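Local coordinates for protein transcriptional regulator (TetR/AcrR family) (Bacillus halodurans, PDB 5GP9) that probably represses genes of fatty acid degradation by binding their operator DNA, with long-chain fatty acids or their derivatives as likely effectors, at residues E107-N112 against T159-V164. Sequence-based numbering, arbitrary orientation.
Sequences ELRQSN and TLDEVV. With PLM (palmitic acid), chain E.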
# COMPACT_ATOMS: atom_id res chain seq x y z
N GLU A 107 7.26 7.38 -4.91
CA GLU A 107 8.63 7.13 -5.40
C GLU A 107 9.41 6.12 -4.63
O GLU A 107 10.24 5.42 -5.21
CB GLU A 107 9.39 8.41 -5.57
CG GLU A 107 8.78 9.40 -6.56
CD GLU A 107 8.74 8.93 -8.02
OE1 GLU A 107 9.57 8.12 -8.34
OE2 GLU A 107 7.89 9.40 -8.78
N LEU A 108 9.07 5.93 -3.38
CA LEU A 108 9.74 4.99 -2.52
C LEU A 108 9.09 3.62 -2.69
O LEU A 108 9.29 2.70 -1.91
CB LEU A 108 9.58 5.56 -1.11
CG LEU A 108 10.36 5.18 0.07
CD1 LEU A 108 11.83 5.47 -0.13
CD2 LEU A 108 9.88 5.89 1.32
N ARG A 109 8.21 3.48 -3.66
CA ARG A 109 7.57 2.22 -3.93
C ARG A 109 8.34 1.62 -5.16
O ARG A 109 8.02 1.88 -6.30
CB ARG A 109 6.04 2.40 -4.24
CG ARG A 109 5.22 3.11 -3.11
CD ARG A 109 5.32 2.55 -1.69
NE ARG A 109 4.89 3.51 -0.67
CZ ARG A 109 3.89 3.37 0.20
NH1 ARG A 109 3.64 4.37 0.99
NH2 ARG A 109 3.16 2.25 0.36
N GLN A 110 9.37 0.85 -4.89
CA GLN A 110 10.20 0.36 -6.00
C GLN A 110 10.38 -1.17 -5.90
O GLN A 110 10.35 -1.74 -4.81
CB GLN A 110 11.52 1.11 -6.02
CG GLN A 110 11.96 1.41 -7.44
CD GLN A 110 13.41 1.80 -7.52
OE1 GLN A 110 14.09 1.90 -6.51
NE2 GLN A 110 13.89 2.04 -8.74
N SER A 111 10.53 -1.81 -7.04
CA SER A 111 10.64 -3.27 -7.10
C SER A 111 12.11 -3.76 -6.87
O SER A 111 12.37 -4.99 -6.83
CB SER A 111 10.04 -3.77 -8.43
OG SER A 111 10.28 -2.85 -9.48
N ASN A 112 13.05 -2.82 -6.70
CA ASN A 112 14.39 -3.16 -6.27
C ASN A 112 14.30 -3.93 -4.95
O ASN A 112 14.02 -3.36 -3.91
CB ASN A 112 15.23 -1.88 -6.12
CG ASN A 112 16.66 -2.16 -5.68
OD1 ASN A 112 16.93 -3.08 -4.88
ND2 ASN A 112 17.59 -1.36 -6.18
N THR A 159 -4.60 1.06 6.12
CA THR A 159 -5.67 2.06 5.92
C THR A 159 -5.12 3.47 5.78
O THR A 159 -5.49 4.21 4.81
CB THR A 159 -6.77 1.97 7.03
OG1 THR A 159 -7.42 0.72 6.92
CG2 THR A 159 -7.82 3.01 6.76
N LEU A 160 -4.33 3.90 6.72
CA LEU A 160 -3.76 5.28 6.67
C LEU A 160 -2.94 5.51 5.41
O LEU A 160 -3.08 6.47 4.69
CB LEU A 160 -2.93 5.52 7.87
CG LEU A 160 -3.58 5.51 9.24
CD1 LEU A 160 -2.61 5.81 10.39
CD2 LEU A 160 -4.76 6.46 9.32
N ASP A 161 -2.18 4.50 5.03
CA ASP A 161 -1.35 4.60 3.85
C ASP A 161 -2.15 4.70 2.60
O ASP A 161 -1.79 5.45 1.66
CB ASP A 161 -0.39 3.37 3.79
CG ASP A 161 0.83 3.62 2.92
OD1 ASP A 161 1.52 4.65 2.95
OD2 ASP A 161 1.05 2.75 2.05
N GLU A 162 -3.22 3.93 2.48
CA GLU A 162 -4.09 3.95 1.36
C GLU A 162 -4.82 5.29 1.22
O GLU A 162 -4.92 5.82 0.13
CB GLU A 162 -5.05 2.80 1.38
CG GLU A 162 -6.00 2.66 0.22
CD GLU A 162 -5.32 2.17 -1.08
OE1 GLU A 162 -4.19 1.69 -1.01
OE2 GLU A 162 -5.93 2.31 -2.12
N VAL A 163 -5.30 5.83 2.35
CA VAL A 163 -5.97 7.15 2.33
C VAL A 163 -4.96 8.20 1.81
O VAL A 163 -5.24 8.94 0.88
CB VAL A 163 -6.51 7.49 3.71
CG1 VAL A 163 -6.96 8.99 3.75
CG2 VAL A 163 -7.59 6.52 4.07
N VAL A 164 -3.73 8.22 2.33
CA VAL A 164 -2.69 9.22 1.91
C VAL A 164 -2.36 9.04 0.42
O VAL A 164 -2.26 10.03 -0.32
CB VAL A 164 -1.37 9.14 2.76
CG1 VAL A 164 -0.36 10.16 2.22
CG2 VAL A 164 -1.69 9.37 4.25
C1 PLM E . 3.75 -1.62 2.41
O1 PLM E . 2.76 -1.05 2.89
O2 PLM E . 3.60 -2.69 1.82
C2 PLM E . 5.17 -1.04 2.53
C3 PLM E . 5.29 0.31 1.79
C4 PLM E . 6.71 0.89 1.62
C5 PLM E . 7.18 2.17 2.39
C6 PLM E . 6.08 3.01 3.02
C7 PLM E . 6.47 4.42 3.45
C8 PLM E . 5.24 5.13 3.88
C9 PLM E . 5.15 5.44 5.35
CA PLM E . 4.81 6.86 5.51
CB PLM E . 4.52 7.05 6.99
CC PLM E . 4.23 8.52 7.22
CD PLM E . 5.39 9.33 6.65
CE PLM E . 6.01 10.40 7.52
CF PLM E . 7.47 10.49 7.09
CG PLM E . 8.07 11.66 7.80
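R109 reaches across the ligand chamber to D161, a textbook case of an end-on, bidentate salt bridge that joins two backbones lying well apart, the CA atoms of R109 and D161 being 12.1 Å from each other. From CB the side chain heads for helix 149-169. CG sits beside the backbone N, and a bend at chi2 (-53°) follows before the chain runs on through CD, which lies 4.0 Å from C4 of the bound palmitic acid. NE then donates a hydrogen bond to the carbonyl O of T104 in helix 98-107, which together with the bonds to D161 restrains the rotation of the guanidinium. At the tip the two groups share almost one plane, their normals 7° apart. R109 NH1 gives D161 OD1 a nearly straight bond of 2.9 Å, and R109 NH2 gives D161 OD2 one of 2.7 Å; each oxygen accepts through its syn lone pair. A longer, bent bond from NH1 to OD2 is weak. The bridge lies in the all-helical C-terminal domain of this TetR-family regulator, the part that in the family holds the effector pocket: here it ties the loop between helices 98-107 and 113-139 to helix 149-169. The acyl chain passes over one guanidinium face, with C6 standing 3.4 Å above the plane of R109, offset toward its rim, while the carboxylate of D161 occupies the edge. D161 OD1 also accepts from Q105 NE2, a second-shell contact consistent with holding the carboxylate in place, and a magnesium ion lies about 4 Å from the nearest atom of the D161 side chain, too far for direct coordination.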